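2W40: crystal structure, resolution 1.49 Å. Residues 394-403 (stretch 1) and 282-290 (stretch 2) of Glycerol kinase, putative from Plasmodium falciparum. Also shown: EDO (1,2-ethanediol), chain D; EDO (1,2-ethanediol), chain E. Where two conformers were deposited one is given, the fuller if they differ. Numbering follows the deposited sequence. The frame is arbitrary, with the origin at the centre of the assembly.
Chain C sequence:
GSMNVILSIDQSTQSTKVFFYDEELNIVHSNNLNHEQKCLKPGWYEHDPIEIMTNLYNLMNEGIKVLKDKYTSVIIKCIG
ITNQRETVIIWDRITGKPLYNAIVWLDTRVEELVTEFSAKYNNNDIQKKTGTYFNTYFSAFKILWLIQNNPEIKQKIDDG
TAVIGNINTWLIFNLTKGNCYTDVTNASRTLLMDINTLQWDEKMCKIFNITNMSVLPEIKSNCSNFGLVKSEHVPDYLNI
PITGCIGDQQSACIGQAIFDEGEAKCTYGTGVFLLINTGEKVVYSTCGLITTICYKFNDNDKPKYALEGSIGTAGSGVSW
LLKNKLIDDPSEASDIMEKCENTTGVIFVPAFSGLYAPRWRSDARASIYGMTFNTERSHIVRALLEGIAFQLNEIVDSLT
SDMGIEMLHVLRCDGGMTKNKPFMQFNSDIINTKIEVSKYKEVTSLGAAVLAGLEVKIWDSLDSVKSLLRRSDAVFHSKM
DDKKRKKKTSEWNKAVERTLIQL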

ATOM      1  N   GLU C 394      14.772   3.348  17.071  1.00 10.04           N
ATOM      2  CA  GLU C 394      16.077   2.792  16.684  1.00 11.30           C
ATOM      3  C   GLU C 394      17.267   3.792  16.817  1.00 10.51           C
ATOM      4  O   GLU C 394      18.364   3.459  17.297  1.00 10.33           O
ATOM      5  CB  GLU C 394      16.047   2.180  15.267  1.00 12.23           C
ATOM      6  CG  GLU C 394      15.059   1.066  15.172  1.00 12.00           C
ATOM      7  CD  GLU C 394      15.173   0.224  13.892  1.00 15.24           C
ATOM      8  OE1 GLU C 394      16.097   0.434  13.059  1.00 16.93           O
ATOM      9  OE2 GLU C 394      14.298  -0.709  13.731  1.00 17.73           O
ATOM     10  N   ILE C 395      17.034   5.001  16.389  1.00 10.04           N
ATOM     11  CA  ILE C 395      17.926   6.121  16.559  1.00  9.67           C
ATOM     12  C   ILE C 395      18.234   6.367  18.024  1.00 10.21           C
ATOM     13  O   ILE C 395      19.413   6.538  18.382  1.00 10.47           O
ATOM     14  CB  ILE C 395      17.420   7.391  15.828  1.00  9.69           C
ATOM     15  CG1 ILE C 395      17.588   7.206  14.300  1.00 10.35           C
ATOM     16  CG2 ILE C 395      18.155   8.667  16.264  1.00  9.87           C
ATOM     17  CD1 ILE C 395      16.835   8.248  13.427  1.00 10.36           C
ATOM     18  N   VAL C 396      17.205   6.383  18.873  1.00  9.35           N
ATOM     19  CA  VAL C 396      17.420   6.652  20.314  1.00 10.36           C
ATOM     20  C   VAL C 396      18.275   5.547  20.936  1.00  9.47           C
ATOM     21  O   VAL C 396      19.172   5.770  21.758  1.00 11.71           O
ATOM     22  CB  VAL C 396      16.116   6.846  21.052  1.00 10.08           C
ATOM     23  CG1 VAL C 396      16.393   6.870  22.644  1.00 10.69           C
ATOM     24  CG2 VAL C 396      15.426   8.152  20.477  1.00  8.19           C
ATOM     25  N   ASP C 397      18.029   4.314  20.497  1.00 12.35           N
ATOM     26  CA  ASP C 397      18.830   3.213  20.992  0.50 12.36           C
ATOM     27  C   ASP C 397      20.310   3.375  20.594  1.00 13.49           C
ATOM     28  O   ASP C 397      21.223   3.108  21.423  1.00 13.39           O
ATOM     29  CB  ASP C 397      18.275   1.873  20.533  0.50 13.46           C
ATOM     30  CG  ASP C 397      16.986   1.466  21.258  0.50 16.11           C
ATOM     31  OD1 ASP C 397      16.679   1.975  22.379  0.50 19.79           O
ATOM     32  OD2 ASP C 397      16.261   0.642  20.674  0.50 21.70           O
ATOM     33  N   SER C 398      20.584   3.803  19.347  1.00 11.83           N
ATOM     34  CA  SER C 398      21.943   4.033  18.957  1.00 11.74           C
ATOM     35  C   SER C 398      22.571   5.170  19.819  1.00 11.34           C
ATOM     36  O   SER C 398      23.723   5.112  20.196  1.00 13.86           O
ATOM     37  CB  SER C 398      21.999   4.367  17.437  1.00 10.59           C
ATOM     38  OG  SER C 398      21.659   3.253  16.657  1.00 12.69           O
ATOM     39  N   LEU C 399      21.825   6.238  20.017  1.00 12.31           N
ATOM     40  CA  LEU C 399      22.306   7.420  20.686  1.00 12.46           C
ATOM     41  C   LEU C 399      22.678   7.046  22.114  1.00 13.07           C
ATOM     42  O   LEU C 399      23.726   7.478  22.616  1.00 15.45           O
ATOM     43  CB  LEU C 399      21.233   8.475  20.744  1.00 13.22           C
ATOM     44  CG  LEU C 399      21.407   9.712  21.571  1.00 16.60           C
ATOM     45  CD1 LEU C 399      20.349  10.780  21.088  1.00 17.98           C
ATOM     46  CD2 LEU C 399      21.264   9.457  23.042  1.00 20.15           C
ATOM     47  N   THR C 400      21.815   6.299  22.813  1.00 13.79           N
ATOM     48  CA  THR C 400      22.146   5.956  24.218  1.00 14.44           C
ATOM     49  C   THR C 400      23.389   5.081  24.243  1.00 14.34           C
ATOM     50  O   THR C 400      24.242   5.230  25.121  1.00 15.95           O
ATOM     51  CB  THR C 400      20.963   5.373  24.989  1.00 15.52           C
ATOM     52  OG1 THR C 400      20.478   4.228  24.322  1.00 16.87           O
ATOM     53  CG2 THR C 400      19.821   6.408  25.112  1.00 14.44           C
ATOM     54  N   SER C 401      23.559   4.170  23.284  1.00 14.74           N
ATOM     55  CA  SER C 401      24.787   3.384  23.202  0.50 15.48           C
ATOM     56  C   SER C 401      26.019   4.211  22.965  1.00 15.62           C
ATOM     57  O   SER C 401      27.040   4.104  23.690  1.00 15.79           O
ATOM     58  CB  SER C 401      24.664   2.335  22.103  0.50 15.74           C
ATOM     59  OG  SER C 401      25.847   1.546  21.992  0.50 16.96           O
ATOM     60  N   ASP C 402      25.977   5.027  21.928  1.00 15.18           N
ATOM     61  CA  ASP C 402      27.092   5.906  21.619  1.00 16.27           C
ATOM     62  C   ASP C 402      27.444   6.882  22.758  1.00 17.94           C
ATOM     63  O   ASP C 402      28.649   7.197  22.943  1.00 19.84           O
ATOM     64  CB  ASP C 402      26.793   6.723  20.390  1.00 15.83           C
ATOM     65  CG  ASP C 402      26.960   5.956  19.085  1.00 18.36           C
ATOM     66  OD1 ASP C 402      27.794   4.991  19.043  1.00 14.19           O
ATOM     67  OD2 ASP C 402      26.319   6.416  18.124  1.00 15.76           O
ATOM     68  N   MET C 403      26.426   7.342  23.519  1.00 17.30           N
ATOM     69  CA  MET C 403      26.644   8.335  24.576  1.00 17.48           C
ATOM     70  C   MET C 403      26.983   7.688  25.912  1.00 18.96           C
ATOM     71  O   MET C 403      27.343   8.412  26.854  1.00 18.64           O
ATOM     72  CB  MET C 403      25.533   9.340  24.718  1.00 17.95           C
ATOM     73  CG  MET C 403      25.286  10.300  23.516  1.00 21.56           C
ATOM     74  SD  MET C 403      26.707  11.287  22.984  1.00 23.27           S
ATOM     75  CE  MET C 403      26.605  12.584  24.263  1.00 26.54           C
TER
HETATM   76  C1  EDO D1516      18.113  -0.488  17.184  1.00 27.36           C
HETATM   77  O1  EDO D1516      17.199  -0.534  18.354  1.00 36.34           O
HETATM   78  C2  EDO D1516      18.935   0.797  16.924  1.00 22.80           C
HETATM   79  O2  EDO D1516      20.382   0.893  17.083  1.00 26.01           O
HETATM   80  C1  EDO E1508      28.381   6.570  10.576  1.00 16.66           C
HETATM   81  O1  EDO E1508      28.077   5.881  11.812  1.00 18.51           O
HETATM   82  C2  EDO E1508      27.227   6.541   9.610  1.00 12.76           C
HETATM   83  O2  EDO E1508      27.558   7.176   8.449  1.00 15.38           O
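Stretch 2 282-290: VVYSTCGLI

Asp402, on the helix that runs through stretch 1, anchors the irregular segment 282-290. Its OD2 accepts a short hydrogen bond from Ser285 OG (2.5 Å), while OD1 accepts one from the backbone Thr286 N (3.1 Å), so a single carboxylate holds two successive residues. Ser285 suits this place because its hydroxyl, while donating to Asp402, also accepts from Cys287 N and Leu289 N, both 3.0 Å from Ser285 OG; the small side chain thus pins its own loop into a turn. Water 2 adds a bridge, 2.7 Å from both Asp402 OD1 and Thr286 OG1.

One helical turn earlier, Ser398 OG donates to Cys287 O (2.8 Å). The two backbones come close here, with Ser398 CA 5.1 Å from Cys287 CA, and Ser398 CB lies just 3.5 Å from Cys287 CB, a spacing that small side chains permit. As Asp402 faces Ser285 and Ser398 faces Cys287, the loop runs opposite to the helix. Gly288 follows with phi/psi of 83/13°, where a CB would jam against the preceding carbonyl.

Leu289 then turns its branched side chain toward the helix: its CD1 lies 3.5 Å from Leu399 CA, its CG 3.8 Å from Ser398 CB, and its CD2 4.1 Å from Ile395 CG2, providing the apolar packing beside the polar anchors.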

ATOM      1  N   VAL C 282      34.478  15.475  19.458  1.00 15.53           N
ATOM      2  CA  VAL C 282      34.021  14.743  18.285  1.00 15.01           C
ATOM      3  C   VAL C 282      33.766  13.319  18.742  1.00 13.93           C
ATOM      4  O   VAL C 282      34.691  12.591  19.218  1.00 17.49           O
ATOM      5  CB  VAL C 282      35.091  14.738  17.229  1.00 14.19           C
ATOM      6  CG1 VAL C 282      34.683  13.894  15.979  1.00 14.09           C
ATOM      7  CG2 VAL C 282      35.464  16.206  16.876  1.00 16.65           C
ATOM      8  N   VAL C 283      32.544  12.891  18.585  1.00 12.69           N
ATOM      9  CA  VAL C 283      32.162  11.535  18.904  1.00 13.17           C
ATOM     10  C   VAL C 283      31.842  10.793  17.630  1.00 12.01           C
ATOM     11  O   VAL C 283      31.024  11.229  16.892  1.00 13.87           O
ATOM     12  CB  VAL C 283      30.969  11.490  19.877  1.00 14.19           C
ATOM     13  CG1 VAL C 283      30.567  10.081  20.182  1.00 14.27           C
ATOM     14  CG2 VAL C 283      31.282  12.300  21.160  1.00 15.79           C
ATOM     15  N   TYR C 284      32.508   9.655  17.414  1.00 11.99           N
ATOM     16  CA  TYR C 284      32.285   8.854  16.238  1.00 12.93           C
ATOM     17  C   TYR C 284      31.407   7.669  16.668  1.00 12.80           C
ATOM     18  O   TYR C 284      31.765   6.886  17.559  1.00 14.91           O
ATOM     19  CB  TYR C 284      33.560   8.343  15.654  1.00 12.63           C
ATOM     20  CG  TYR C 284      34.462   9.375  15.031  1.00 11.97           C
ATOM     21  CD1 TYR C 284      34.163   9.954  13.792  1.00 12.97           C
ATOM     22  CD2 TYR C 284      35.630   9.784  15.693  1.00 14.25           C
ATOM     23  CE1 TYR C 284      35.004  10.915  13.243  1.00 12.40           C
ATOM     24  CE2 TYR C 284      36.488  10.703  15.113  1.00 13.94           C
ATOM     25  CZ  TYR C 284      36.182  11.299  13.881  1.00 14.44           C
ATOM     26  OH  TYR C 284      37.126  12.224  13.370  1.00 13.13           O
ATOM     27  N   SER C 285      30.317   7.476  15.928  1.00 13.19           N
ATOM     28  CA  SER C 285      29.323   6.454  16.226  1.00 12.24           C
ATOM     29  C   SER C 285      29.882   5.085  15.839  1.00 13.57           C
ATOM     30  O   SER C 285      30.620   4.956  14.891  1.00 13.71           O
ATOM     31  CB  SER C 285      28.024   6.718  15.450  1.00 13.87           C
ATOM     32  OG  SER C 285      27.017   5.824  15.766  1.00 11.71           O
ATOM     33  N   THR C 286      29.494   4.097  16.605  1.00 13.00           N
ATOM     34  CA  THR C 286      29.579   2.690  16.155  1.00 14.77           C
ATOM     35  C   THR C 286      28.207   2.036  15.883  1.00 14.01           C
ATOM     36  O   THR C 286      28.130   0.771  15.637  1.00 15.19           O
ATOM     37  CB  THR C 286      30.331   1.815  17.167  1.00 17.21           C
ATOM     38  OG1 THR C 286      29.595   1.747  18.378  1.00 21.72           O
ATOM     39  CG2 THR C 286      31.754   2.353  17.423  1.00 18.69           C
ATOM     40  N   CYS C 287      27.157   2.861  15.847  1.00 13.08           N
ATOM     41  CA  CYS C 287      25.761   2.474  15.882  1.00 12.85           C
ATOM     42  C   CYS C 287      24.996   3.233  14.806  1.00 12.32           C
ATOM     43  O   CYS C 287      23.808   3.294  14.914  1.00 12.88           O
ATOM     44  CB  CYS C 287      25.079   2.798  17.340  1.00 12.53           C
ATOM     45  SG  CYS C 287      25.819   1.773  18.525  1.00 23.38           S
ATOM     46  N   GLY C 288      25.636   3.690  13.734  1.00 10.67           N
ATOM     47  CA  GLY C 288      24.887   4.257  12.668  1.00  9.43           C
ATOM     48  C   GLY C 288      24.457   5.686  12.726  1.00 10.10           C
ATOM     49  O   GLY C 288      23.637   6.099  11.938  1.00 10.86           O
ATOM     50  N   LEU C 289      25.005   6.469  13.638  1.00 10.01           N
ATOM     51  CA  LEU C 289      24.721   7.880  13.705  1.00  8.34           C
ATOM     52  C   LEU C 289      25.855   8.649  12.999  1.00  8.44           C
ATOM     53  O   LEU C 289      26.983   8.181  12.826  1.00 10.94           O
ATOM     54  CB  LEU C 289      24.590   8.258  15.193  1.00 11.33           C
ATOM     55  CG  LEU C 289      23.459   7.543  16.003  1.00  8.41           C
ATOM     56  CD1 LEU C 289      23.297   8.073  17.405  1.00 10.66           C
ATOM     57  CD2 LEU C 289      22.043   7.704  15.309  1.00 13.66           C
ATOM     58  N   ILE C 290      25.525   9.823  12.517  1.00  9.33           N
ATOM     59  CA  ILE C 290      26.498  10.668  11.788  1.00  8.11           C
ATOM     60  C   ILE C 290      27.093  11.731  12.727  1.00  9.27           C
ATOM     61  O   ILE C 290      26.364  12.347  13.497  1.00  9.84           O
ATOM     62  CB  ILE C 290      25.770  11.383  10.620  1.00  9.51           C
ATOM     63  CG1 ILE C 290      25.360  10.392   9.487  1.00 10.26           C
ATOM     64  CG2 ILE C 290      26.635  12.589  10.051  1.00  9.24           C
ATOM     65  CD1 ILE C 290      24.678  11.012   8.374  1.00  9.86           C
TER
HETATM   66  O   HOH W   1      30.435   6.431  20.481  1.00 36.14           O
HETATM   67  O   HOH W   2      30.011   3.801  20.136  1.00 46.42           O